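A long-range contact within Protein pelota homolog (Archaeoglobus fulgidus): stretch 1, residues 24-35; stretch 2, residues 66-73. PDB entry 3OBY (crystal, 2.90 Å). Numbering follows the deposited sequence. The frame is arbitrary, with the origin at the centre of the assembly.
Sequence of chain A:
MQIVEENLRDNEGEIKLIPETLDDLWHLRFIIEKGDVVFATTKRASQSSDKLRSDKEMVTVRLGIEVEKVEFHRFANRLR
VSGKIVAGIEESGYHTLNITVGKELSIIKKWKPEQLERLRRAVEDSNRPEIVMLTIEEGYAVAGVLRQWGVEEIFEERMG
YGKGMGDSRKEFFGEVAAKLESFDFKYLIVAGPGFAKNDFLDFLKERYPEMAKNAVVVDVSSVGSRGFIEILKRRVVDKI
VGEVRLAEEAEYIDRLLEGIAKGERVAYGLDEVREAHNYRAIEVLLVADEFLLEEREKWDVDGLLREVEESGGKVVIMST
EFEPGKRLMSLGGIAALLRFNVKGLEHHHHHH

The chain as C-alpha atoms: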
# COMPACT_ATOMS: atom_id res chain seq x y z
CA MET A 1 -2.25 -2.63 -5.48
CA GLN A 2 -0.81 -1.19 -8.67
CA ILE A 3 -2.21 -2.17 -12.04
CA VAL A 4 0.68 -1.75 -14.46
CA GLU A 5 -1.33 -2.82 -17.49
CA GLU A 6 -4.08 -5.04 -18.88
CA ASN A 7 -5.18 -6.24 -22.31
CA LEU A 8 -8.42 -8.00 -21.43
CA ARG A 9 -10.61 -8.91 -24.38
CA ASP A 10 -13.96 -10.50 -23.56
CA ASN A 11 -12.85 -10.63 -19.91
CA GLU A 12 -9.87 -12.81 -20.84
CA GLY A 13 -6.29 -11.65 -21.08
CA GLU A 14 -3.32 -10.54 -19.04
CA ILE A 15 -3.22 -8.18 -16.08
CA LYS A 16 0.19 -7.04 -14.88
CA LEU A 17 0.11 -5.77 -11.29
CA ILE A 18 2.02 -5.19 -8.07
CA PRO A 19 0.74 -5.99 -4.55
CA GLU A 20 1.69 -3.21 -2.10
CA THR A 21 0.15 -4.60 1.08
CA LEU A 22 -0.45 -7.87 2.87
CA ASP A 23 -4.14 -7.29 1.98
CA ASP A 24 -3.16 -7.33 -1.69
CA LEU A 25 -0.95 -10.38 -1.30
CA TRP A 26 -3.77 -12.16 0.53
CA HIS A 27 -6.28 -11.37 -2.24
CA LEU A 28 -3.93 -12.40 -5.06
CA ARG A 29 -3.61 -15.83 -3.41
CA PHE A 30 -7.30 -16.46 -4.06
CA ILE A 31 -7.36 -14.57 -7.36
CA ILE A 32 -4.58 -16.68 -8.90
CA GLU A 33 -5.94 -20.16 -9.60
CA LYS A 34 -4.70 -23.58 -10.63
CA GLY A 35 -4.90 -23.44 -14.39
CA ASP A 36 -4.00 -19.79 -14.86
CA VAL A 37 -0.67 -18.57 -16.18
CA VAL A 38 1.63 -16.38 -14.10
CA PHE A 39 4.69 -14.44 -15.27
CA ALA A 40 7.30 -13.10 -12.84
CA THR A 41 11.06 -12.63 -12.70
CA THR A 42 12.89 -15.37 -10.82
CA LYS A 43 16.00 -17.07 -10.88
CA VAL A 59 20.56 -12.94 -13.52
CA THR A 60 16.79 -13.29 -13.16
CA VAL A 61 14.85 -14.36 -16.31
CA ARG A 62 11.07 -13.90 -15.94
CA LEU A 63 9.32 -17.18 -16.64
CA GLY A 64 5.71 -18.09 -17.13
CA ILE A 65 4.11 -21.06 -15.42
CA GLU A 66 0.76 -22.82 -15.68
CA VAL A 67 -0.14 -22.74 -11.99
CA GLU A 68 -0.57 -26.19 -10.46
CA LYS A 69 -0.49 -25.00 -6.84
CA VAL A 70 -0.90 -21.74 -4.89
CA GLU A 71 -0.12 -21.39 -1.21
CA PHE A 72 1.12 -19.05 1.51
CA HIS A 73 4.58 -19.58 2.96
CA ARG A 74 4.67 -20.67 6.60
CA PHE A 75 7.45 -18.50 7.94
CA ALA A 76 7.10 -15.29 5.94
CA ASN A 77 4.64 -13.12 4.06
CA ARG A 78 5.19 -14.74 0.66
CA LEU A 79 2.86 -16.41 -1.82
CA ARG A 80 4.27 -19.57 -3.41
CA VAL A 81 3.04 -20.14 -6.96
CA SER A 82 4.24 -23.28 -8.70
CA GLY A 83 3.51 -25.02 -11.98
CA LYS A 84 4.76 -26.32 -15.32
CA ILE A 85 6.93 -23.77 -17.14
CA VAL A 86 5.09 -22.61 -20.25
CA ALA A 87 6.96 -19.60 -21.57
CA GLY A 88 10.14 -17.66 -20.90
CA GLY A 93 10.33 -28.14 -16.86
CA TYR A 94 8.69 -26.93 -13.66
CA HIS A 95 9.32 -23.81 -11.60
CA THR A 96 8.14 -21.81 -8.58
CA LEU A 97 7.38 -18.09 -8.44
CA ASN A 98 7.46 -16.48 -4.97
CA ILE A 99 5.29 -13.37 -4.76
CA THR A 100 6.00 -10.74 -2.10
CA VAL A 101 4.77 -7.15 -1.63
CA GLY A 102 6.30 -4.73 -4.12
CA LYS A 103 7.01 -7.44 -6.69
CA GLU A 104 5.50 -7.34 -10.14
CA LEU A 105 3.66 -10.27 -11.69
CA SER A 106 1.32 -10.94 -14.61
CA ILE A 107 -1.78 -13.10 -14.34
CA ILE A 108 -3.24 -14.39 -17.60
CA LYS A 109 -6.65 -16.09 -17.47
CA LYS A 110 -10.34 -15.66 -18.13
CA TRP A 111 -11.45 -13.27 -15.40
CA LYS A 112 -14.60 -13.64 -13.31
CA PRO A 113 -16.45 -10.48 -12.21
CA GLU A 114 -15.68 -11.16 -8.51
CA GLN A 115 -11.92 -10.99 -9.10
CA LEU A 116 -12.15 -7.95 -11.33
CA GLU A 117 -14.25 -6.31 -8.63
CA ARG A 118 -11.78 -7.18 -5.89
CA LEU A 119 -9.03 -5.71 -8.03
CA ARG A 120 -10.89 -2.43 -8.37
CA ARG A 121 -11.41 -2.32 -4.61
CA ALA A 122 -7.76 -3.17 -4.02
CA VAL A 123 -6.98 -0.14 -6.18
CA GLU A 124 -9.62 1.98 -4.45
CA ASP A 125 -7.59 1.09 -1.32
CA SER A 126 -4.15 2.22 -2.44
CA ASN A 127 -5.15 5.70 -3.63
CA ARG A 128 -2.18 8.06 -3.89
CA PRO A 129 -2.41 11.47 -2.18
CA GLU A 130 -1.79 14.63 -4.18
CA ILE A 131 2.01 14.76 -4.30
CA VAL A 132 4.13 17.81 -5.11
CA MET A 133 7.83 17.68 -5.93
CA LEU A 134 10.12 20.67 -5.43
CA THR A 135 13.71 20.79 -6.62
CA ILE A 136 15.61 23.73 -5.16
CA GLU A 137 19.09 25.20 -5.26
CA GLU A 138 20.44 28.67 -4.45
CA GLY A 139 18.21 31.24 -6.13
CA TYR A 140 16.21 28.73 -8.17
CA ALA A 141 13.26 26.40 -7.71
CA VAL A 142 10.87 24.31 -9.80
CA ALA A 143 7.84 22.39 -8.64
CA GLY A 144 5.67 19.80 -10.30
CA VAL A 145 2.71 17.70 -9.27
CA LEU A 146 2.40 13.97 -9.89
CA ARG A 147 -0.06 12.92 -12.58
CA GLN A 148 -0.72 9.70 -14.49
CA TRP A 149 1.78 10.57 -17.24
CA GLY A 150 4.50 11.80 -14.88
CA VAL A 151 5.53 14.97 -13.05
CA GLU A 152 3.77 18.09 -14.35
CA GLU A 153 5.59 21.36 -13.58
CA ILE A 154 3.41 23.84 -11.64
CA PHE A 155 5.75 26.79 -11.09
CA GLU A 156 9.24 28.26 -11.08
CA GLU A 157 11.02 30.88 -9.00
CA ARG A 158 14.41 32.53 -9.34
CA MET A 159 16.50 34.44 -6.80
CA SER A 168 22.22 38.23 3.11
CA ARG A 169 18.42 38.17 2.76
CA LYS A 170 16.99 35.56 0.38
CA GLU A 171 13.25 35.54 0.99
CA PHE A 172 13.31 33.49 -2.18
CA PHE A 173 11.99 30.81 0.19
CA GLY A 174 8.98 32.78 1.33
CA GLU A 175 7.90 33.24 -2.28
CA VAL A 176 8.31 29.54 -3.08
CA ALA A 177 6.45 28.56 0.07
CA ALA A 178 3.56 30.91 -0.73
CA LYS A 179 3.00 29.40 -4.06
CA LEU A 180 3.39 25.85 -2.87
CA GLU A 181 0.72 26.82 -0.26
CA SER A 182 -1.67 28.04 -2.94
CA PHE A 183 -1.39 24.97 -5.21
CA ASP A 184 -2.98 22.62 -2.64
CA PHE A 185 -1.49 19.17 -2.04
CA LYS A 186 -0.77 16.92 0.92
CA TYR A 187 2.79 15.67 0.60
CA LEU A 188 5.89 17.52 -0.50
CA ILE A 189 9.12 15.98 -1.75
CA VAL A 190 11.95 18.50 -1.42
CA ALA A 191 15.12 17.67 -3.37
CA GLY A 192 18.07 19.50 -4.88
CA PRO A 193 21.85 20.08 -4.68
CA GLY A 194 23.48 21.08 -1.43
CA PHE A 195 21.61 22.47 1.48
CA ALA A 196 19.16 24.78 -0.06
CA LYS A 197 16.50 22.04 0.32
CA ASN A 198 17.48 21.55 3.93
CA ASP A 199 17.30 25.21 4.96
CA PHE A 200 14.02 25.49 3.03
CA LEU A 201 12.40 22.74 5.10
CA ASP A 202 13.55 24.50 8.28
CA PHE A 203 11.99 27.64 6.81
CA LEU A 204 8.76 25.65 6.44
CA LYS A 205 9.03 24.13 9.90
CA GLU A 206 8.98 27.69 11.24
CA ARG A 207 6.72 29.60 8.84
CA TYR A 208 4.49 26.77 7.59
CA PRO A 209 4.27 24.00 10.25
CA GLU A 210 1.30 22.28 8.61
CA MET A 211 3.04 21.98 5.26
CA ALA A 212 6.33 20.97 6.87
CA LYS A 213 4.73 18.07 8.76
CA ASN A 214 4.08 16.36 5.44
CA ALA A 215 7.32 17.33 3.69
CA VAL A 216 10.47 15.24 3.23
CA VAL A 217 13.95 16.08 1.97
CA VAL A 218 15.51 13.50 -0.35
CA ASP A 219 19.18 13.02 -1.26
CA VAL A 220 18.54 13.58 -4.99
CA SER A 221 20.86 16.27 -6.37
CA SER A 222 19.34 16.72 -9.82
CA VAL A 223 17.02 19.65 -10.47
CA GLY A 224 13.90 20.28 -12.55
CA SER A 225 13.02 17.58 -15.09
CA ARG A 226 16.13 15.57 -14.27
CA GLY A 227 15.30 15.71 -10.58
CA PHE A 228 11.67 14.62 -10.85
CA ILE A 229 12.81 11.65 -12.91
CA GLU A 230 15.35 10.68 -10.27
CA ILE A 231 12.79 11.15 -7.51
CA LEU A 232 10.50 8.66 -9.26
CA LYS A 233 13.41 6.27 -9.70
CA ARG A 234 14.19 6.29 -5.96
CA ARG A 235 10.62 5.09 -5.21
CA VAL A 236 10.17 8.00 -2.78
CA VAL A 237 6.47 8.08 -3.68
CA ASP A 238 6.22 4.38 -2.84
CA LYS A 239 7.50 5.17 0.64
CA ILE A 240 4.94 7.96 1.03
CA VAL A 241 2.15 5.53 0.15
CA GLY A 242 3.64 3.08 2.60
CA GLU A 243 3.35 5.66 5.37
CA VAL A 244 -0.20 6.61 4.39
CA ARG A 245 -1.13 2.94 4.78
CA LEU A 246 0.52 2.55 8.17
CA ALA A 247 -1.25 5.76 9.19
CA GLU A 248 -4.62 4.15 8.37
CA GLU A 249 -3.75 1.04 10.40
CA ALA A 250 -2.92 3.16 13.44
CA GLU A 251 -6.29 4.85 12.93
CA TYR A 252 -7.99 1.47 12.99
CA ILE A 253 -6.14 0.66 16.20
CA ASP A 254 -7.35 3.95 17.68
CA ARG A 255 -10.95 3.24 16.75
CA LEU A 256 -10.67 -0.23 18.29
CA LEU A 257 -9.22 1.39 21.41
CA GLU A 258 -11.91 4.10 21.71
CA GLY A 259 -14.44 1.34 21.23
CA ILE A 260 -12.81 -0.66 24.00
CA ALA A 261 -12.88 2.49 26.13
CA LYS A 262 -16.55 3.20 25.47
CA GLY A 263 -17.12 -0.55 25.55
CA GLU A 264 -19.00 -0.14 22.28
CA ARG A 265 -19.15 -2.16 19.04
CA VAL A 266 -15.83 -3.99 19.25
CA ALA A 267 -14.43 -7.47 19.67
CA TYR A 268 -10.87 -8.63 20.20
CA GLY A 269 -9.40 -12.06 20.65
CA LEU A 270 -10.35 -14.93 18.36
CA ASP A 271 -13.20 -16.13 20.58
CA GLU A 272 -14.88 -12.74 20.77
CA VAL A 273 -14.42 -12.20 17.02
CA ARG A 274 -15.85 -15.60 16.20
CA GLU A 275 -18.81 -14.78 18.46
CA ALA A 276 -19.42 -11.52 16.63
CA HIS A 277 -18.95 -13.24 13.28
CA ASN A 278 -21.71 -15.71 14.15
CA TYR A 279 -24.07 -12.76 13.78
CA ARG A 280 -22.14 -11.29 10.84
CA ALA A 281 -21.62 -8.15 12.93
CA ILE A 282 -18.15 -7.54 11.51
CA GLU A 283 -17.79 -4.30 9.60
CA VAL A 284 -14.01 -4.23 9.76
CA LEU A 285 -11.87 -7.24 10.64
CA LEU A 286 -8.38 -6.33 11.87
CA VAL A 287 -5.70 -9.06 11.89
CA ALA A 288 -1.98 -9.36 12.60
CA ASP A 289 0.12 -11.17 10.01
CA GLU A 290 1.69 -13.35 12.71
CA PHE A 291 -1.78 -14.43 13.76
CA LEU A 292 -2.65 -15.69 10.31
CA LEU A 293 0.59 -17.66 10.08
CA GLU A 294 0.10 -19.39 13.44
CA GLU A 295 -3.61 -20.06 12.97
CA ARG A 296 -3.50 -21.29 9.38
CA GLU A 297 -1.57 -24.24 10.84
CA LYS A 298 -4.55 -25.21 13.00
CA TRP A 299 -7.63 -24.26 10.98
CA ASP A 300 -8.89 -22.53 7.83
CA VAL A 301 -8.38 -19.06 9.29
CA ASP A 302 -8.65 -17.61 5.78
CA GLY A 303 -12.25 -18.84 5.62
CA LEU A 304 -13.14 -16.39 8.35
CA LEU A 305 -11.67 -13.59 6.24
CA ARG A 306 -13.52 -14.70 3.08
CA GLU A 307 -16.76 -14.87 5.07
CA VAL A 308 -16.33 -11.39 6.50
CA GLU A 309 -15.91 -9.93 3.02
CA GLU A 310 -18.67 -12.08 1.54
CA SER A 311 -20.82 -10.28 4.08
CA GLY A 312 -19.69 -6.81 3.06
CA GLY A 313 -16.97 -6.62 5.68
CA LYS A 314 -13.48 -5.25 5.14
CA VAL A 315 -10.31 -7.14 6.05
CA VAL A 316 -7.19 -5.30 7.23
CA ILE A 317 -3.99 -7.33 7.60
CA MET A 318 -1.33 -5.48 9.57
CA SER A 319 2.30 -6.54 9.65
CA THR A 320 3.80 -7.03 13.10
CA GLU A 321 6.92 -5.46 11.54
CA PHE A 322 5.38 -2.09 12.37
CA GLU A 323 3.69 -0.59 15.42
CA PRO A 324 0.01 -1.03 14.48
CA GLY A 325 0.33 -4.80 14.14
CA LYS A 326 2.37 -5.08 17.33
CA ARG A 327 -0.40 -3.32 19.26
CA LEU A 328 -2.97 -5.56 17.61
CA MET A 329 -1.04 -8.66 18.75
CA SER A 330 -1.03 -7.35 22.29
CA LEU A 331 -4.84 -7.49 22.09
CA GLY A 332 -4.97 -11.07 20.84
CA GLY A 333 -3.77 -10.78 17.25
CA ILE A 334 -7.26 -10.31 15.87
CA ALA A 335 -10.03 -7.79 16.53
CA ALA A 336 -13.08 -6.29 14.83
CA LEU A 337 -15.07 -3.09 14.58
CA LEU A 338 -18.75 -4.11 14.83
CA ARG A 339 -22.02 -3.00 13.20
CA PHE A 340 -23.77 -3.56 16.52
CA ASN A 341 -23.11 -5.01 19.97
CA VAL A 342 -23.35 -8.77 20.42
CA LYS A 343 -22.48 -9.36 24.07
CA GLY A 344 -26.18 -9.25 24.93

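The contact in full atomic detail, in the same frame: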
# COMPACT_ATOMS: atom_id res chain seq x y z
N ASP A 24 -3.32 -7.04 -0.28
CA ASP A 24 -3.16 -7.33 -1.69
C ASP A 24 -2.66 -8.75 -1.88
O ASP A 24 -3.25 -9.55 -2.61
CB ASP A 24 -2.17 -6.35 -2.33
CG ASP A 24 -2.71 -4.94 -2.47
OD1 ASP A 24 -1.88 -4.02 -2.70
OD2 ASP A 24 -3.94 -4.73 -2.38
N LEU A 25 -1.56 -9.06 -1.21
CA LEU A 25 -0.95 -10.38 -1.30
C LEU A 25 -1.96 -11.47 -0.94
O LEU A 25 -2.03 -12.52 -1.58
CB LEU A 25 0.26 -10.46 -0.37
CG LEU A 25 1.26 -11.56 -0.74
CD1 LEU A 25 1.76 -11.31 -2.15
CD2 LEU A 25 2.42 -11.56 0.25
N TRP A 26 -2.76 -11.21 0.09
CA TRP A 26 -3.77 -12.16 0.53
C TRP A 26 -4.84 -12.35 -0.56
O TRP A 26 -5.29 -13.47 -0.82
CB TRP A 26 -4.42 -11.69 1.84
CG TRP A 26 -5.38 -12.68 2.39
CD1 TRP A 26 -5.09 -13.76 3.16
CD2 TRP A 26 -6.79 -12.72 2.17
NE1 TRP A 26 -6.23 -14.48 3.44
CE2 TRP A 26 -7.29 -13.86 2.84
CE3 TRP A 26 -7.69 -11.90 1.46
CZ2 TRP A 26 -8.64 -14.21 2.82
CZ3 TRP A 26 -9.03 -12.25 1.44
CH2 TRP A 26 -9.50 -13.39 2.12
N HIS A 27 -5.25 -11.26 -1.20
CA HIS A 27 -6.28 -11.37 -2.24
C HIS A 27 -5.77 -12.09 -3.48
O HIS A 27 -6.48 -12.92 -4.06
CB HIS A 27 -6.82 -10.00 -2.63
CG HIS A 27 -7.69 -9.37 -1.57
ND1 HIS A 27 -8.79 -10.01 -1.04
CD2 HIS A 27 -7.62 -8.17 -0.96
CE1 HIS A 27 -9.36 -9.23 -0.14
NE2 HIS A 27 -8.67 -8.11 -0.07
N LEU A 28 -4.54 -11.78 -3.89
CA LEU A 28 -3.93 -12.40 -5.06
C LEU A 28 -3.89 -13.92 -4.93
O LEU A 28 -4.05 -14.64 -5.92
CB LEU A 28 -2.51 -11.87 -5.27
CG LEU A 28 -2.34 -10.41 -5.72
CD1 LEU A 28 -0.88 -10.00 -5.56
CD2 LEU A 28 -2.78 -10.26 -7.17
N ARG A 29 -3.67 -14.40 -3.71
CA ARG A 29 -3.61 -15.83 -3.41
C ARG A 29 -4.90 -16.55 -3.79
O ARG A 29 -4.89 -17.72 -4.15
CB ARG A 29 -3.30 -16.04 -1.93
CG ARG A 29 -3.19 -17.50 -1.50
CD ARG A 29 -4.55 -18.11 -1.25
NE ARG A 29 -4.46 -19.54 -0.92
CZ ARG A 29 -4.60 -20.54 -1.79
NH1 ARG A 29 -4.82 -20.30 -3.07
NH2 ARG A 29 -4.53 -21.80 -1.36
N PHE A 30 -6.03 -15.85 -3.71
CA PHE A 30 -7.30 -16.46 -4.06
C PHE A 30 -7.73 -16.05 -5.46
O PHE A 30 -8.64 -16.64 -6.05
CB PHE A 30 -8.35 -16.11 -3.01
CG PHE A 30 -8.07 -16.73 -1.67
CD1 PHE A 30 -8.21 -18.11 -1.49
CD2 PHE A 30 -7.58 -15.96 -0.61
CE1 PHE A 30 -7.86 -18.71 -0.27
CE2 PHE A 30 -7.23 -16.55 0.61
CZ PHE A 30 -7.37 -17.93 0.77
N ILE A 31 -7.07 -15.03 -6.00
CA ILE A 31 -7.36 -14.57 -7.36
C ILE A 31 -6.65 -15.53 -8.32
O ILE A 31 -7.25 -16.04 -9.26
CB ILE A 31 -6.84 -13.12 -7.60
CG1 ILE A 31 -7.68 -12.11 -6.82
CG2 ILE A 31 -6.87 -12.80 -9.07
CD1 ILE A 31 -9.16 -12.21 -7.11
N ILE A 32 -5.36 -15.76 -8.08
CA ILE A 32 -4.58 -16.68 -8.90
C ILE A 32 -5.11 -18.10 -8.66
O ILE A 32 -5.24 -18.53 -7.51
CB ILE A 32 -3.11 -16.66 -8.51
CG1 ILE A 32 -2.52 -15.28 -8.78
CG2 ILE A 32 -2.35 -17.73 -9.28
CD1 ILE A 32 -1.19 -15.06 -8.11
N GLU A 33 -5.40 -18.82 -9.73
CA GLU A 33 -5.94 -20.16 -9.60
C GLU A 33 -5.17 -21.23 -10.37
O GLU A 33 -4.43 -20.93 -11.31
CB GLU A 33 -7.39 -20.15 -10.06
CG GLU A 33 -8.29 -19.23 -9.24
CD GLU A 33 -9.70 -19.15 -9.80
OE1 GLU A 33 -9.93 -18.33 -10.70
OE2 GLU A 33 -10.57 -19.91 -9.33
N LYS A 34 -5.35 -22.48 -9.95
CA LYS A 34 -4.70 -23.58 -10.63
C LYS A 34 -5.30 -23.59 -12.01
O LYS A 34 -6.51 -23.69 -12.16
CB LYS A 34 -4.99 -24.91 -9.92
CG LYS A 34 -4.22 -25.10 -8.61
CD LYS A 34 -4.66 -26.36 -7.87
CE LYS A 34 -6.12 -26.29 -7.46
NZ LYS A 34 -6.57 -27.49 -6.70
N GLY A 35 -4.44 -23.45 -13.02
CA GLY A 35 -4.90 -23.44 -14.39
C GLY A 35 -4.51 -22.15 -15.07
O GLY A 35 -4.32 -22.12 -16.28
N GLU A 66 2.17 -22.48 -15.73
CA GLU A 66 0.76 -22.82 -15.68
C GLU A 66 0.54 -23.34 -14.27
O GLU A 66 0.79 -24.51 -13.97
CB GLU A 66 0.41 -23.91 -16.70
CG GLU A 66 -1.01 -24.43 -16.56
CD GLU A 66 -1.35 -25.50 -17.57
OE1 GLU A 66 -0.47 -26.33 -17.88
OE2 GLU A 66 -2.51 -25.53 -18.05
N VAL A 67 0.09 -22.45 -13.40
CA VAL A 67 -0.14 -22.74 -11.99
C VAL A 67 -0.75 -24.11 -11.70
O VAL A 67 -1.80 -24.46 -12.23
CB VAL A 67 -1.04 -21.66 -11.36
CG1 VAL A 67 -1.15 -21.89 -9.87
CG2 VAL A 67 -0.46 -20.27 -11.64
N GLU A 68 -0.06 -24.88 -10.85
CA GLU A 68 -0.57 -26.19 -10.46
C GLU A 68 -0.83 -26.18 -8.96
O GLU A 68 -1.48 -27.08 -8.43
CB GLU A 68 0.41 -27.31 -10.83
CG GLU A 68 0.93 -27.24 -12.25
CD GLU A 68 1.75 -28.46 -12.65
OE1 GLU A 68 2.44 -29.03 -11.77
OE2 GLU A 68 1.71 -28.84 -13.84
N LYS A 69 -0.31 -25.16 -8.28
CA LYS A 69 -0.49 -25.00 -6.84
C LYS A 69 -0.24 -23.56 -6.40
O LYS A 69 0.63 -22.87 -6.93
CB LYS A 69 0.45 -25.94 -6.07
CG LYS A 69 -0.01 -26.21 -4.64
CD LYS A 69 0.90 -27.18 -3.88
CE LYS A 69 0.34 -27.43 -2.47
NZ LYS A 69 1.12 -28.41 -1.66
N VAL A 70 -1.02 -23.10 -5.43
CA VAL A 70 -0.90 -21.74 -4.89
C VAL A 70 -1.01 -21.87 -3.38
O VAL A 70 -1.95 -22.48 -2.88
CB VAL A 70 -2.03 -20.83 -5.39
CG1 VAL A 70 -1.80 -19.41 -4.92
CG2 VAL A 70 -2.13 -20.89 -6.89
N GLU A 71 -0.07 -21.28 -2.65
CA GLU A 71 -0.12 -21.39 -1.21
C GLU A 71 0.76 -20.37 -0.52
O GLU A 71 1.76 -19.93 -1.07
CB GLU A 71 0.32 -22.80 -0.80
CG GLU A 71 1.81 -23.04 -0.99
CD GLU A 71 2.16 -24.52 -1.07
OE1 GLU A 71 1.50 -25.32 -0.37
OE2 GLU A 71 3.09 -24.86 -1.82
N PHE A 72 0.37 -20.01 0.70
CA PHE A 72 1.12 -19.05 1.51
C PHE A 72 2.31 -19.77 2.12
O PHE A 72 2.25 -20.95 2.41
CB PHE A 72 0.28 -18.53 2.67
CG PHE A 72 -0.88 -17.67 2.27
CD1 PHE A 72 -0.67 -16.41 1.73
CD2 PHE A 72 -2.18 -18.13 2.45
CE1 PHE A 72 -1.75 -15.60 1.39
CE2 PHE A 72 -3.27 -17.33 2.11
CZ PHE A 72 -3.05 -16.06 1.58
N HIS A 73 3.40 -19.03 2.32
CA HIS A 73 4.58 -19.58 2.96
C HIS A 73 4.21 -19.72 4.43
O HIS A 73 3.22 -19.13 4.88
CB HIS A 73 5.77 -18.62 2.82
CG HIS A 73 6.60 -18.88 1.59
ND1 HIS A 73 6.04 -19.06 0.35
CD2 HIS A 73 7.94 -18.98 1.43
CE1 HIS A 73 7.01 -19.26 -0.53
NE2 HIS A 73 8.17 -19.22 0.10
O HOH W 1 -5.36 -24.23 -17.89

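This is a mainly apolar packing of a helix and the loop that follows it against a bent strand segment, fastened at one end by a single direct backbone hydrogen bond and a bridging water. Helix 24-31 runs nearly antiparallel to strand 69-72, with 155° between their directions and an 8.4 Å closest approach of the axes. Because the two run in opposite senses, Phe72 meets the helix, Val70 lies opposite Arg29 and the start of the loop, and Val67 meets the loop at Glu33 and Lys34.

Phe72 is the broadest element of the contact. Its CA-to-CB bond points sideways, but the ring reaches in among helix side chains. Arg29 CG lies over its face, 3.7 Å from the ring centroid and only 23° off the normal, so an aliphatic C-H group of the side-chain stem packs on the pi cloud, a CH-pi contact. The five-membered ring of Trp26 is nearly parallel to the Phe72 ring, at 14°, yet the rings are slid apart and barely overlap; contact is made at the margin, with Trp26 CD1 3.5 Å from Phe72 CZ. Phe30 CE2 approaches the edge of the same ring, 4.3 Å from Phe72 CE2.

Arginine suits its position because it combines a methylene stem with a flat, polar end. While the stem covers Phe72, the guanidinium reaches alongside the strand and places one face over Val70 O. Arg29 NH2 is 3.1 Å from Val70 O, but the angle is poor for a hydrogen bond; the approach over the face keeps the N-H groups from pointing at the oxygen.

Beyond the helix, Ile32 turns its side chain toward the strand segment. Its CG2 is 3.9 Å from Val67 CG2 and 4.0 Å from Val70 CG2, a compact cluster of branched aliphatic residues, all three buried and all directed toward the opposing stretch. Such short, beta-branched side chains fill the space close to the backbone.

At the far end the two backbones approach more closely, with the CA atoms of Lys34 and Val67 4.8 Å apart. Gly35 N donates to Val67 O at 2.9 Å, and Lys34 CA adds a C-H contact to that oxygen at 3.4 Å. Gly35 has a phi of 121°, where a CB would be jammed against the carbonyl oxygen of Lys34, so glycine fits this turn. A water donates to Gly35 O (2.9 Å) and to Glu66 OE2 (3.1 Å), linking the exposed Gly35 to the carboxylate of Glu66, whose extended side chain starts sideways and ends nearer the other stretch.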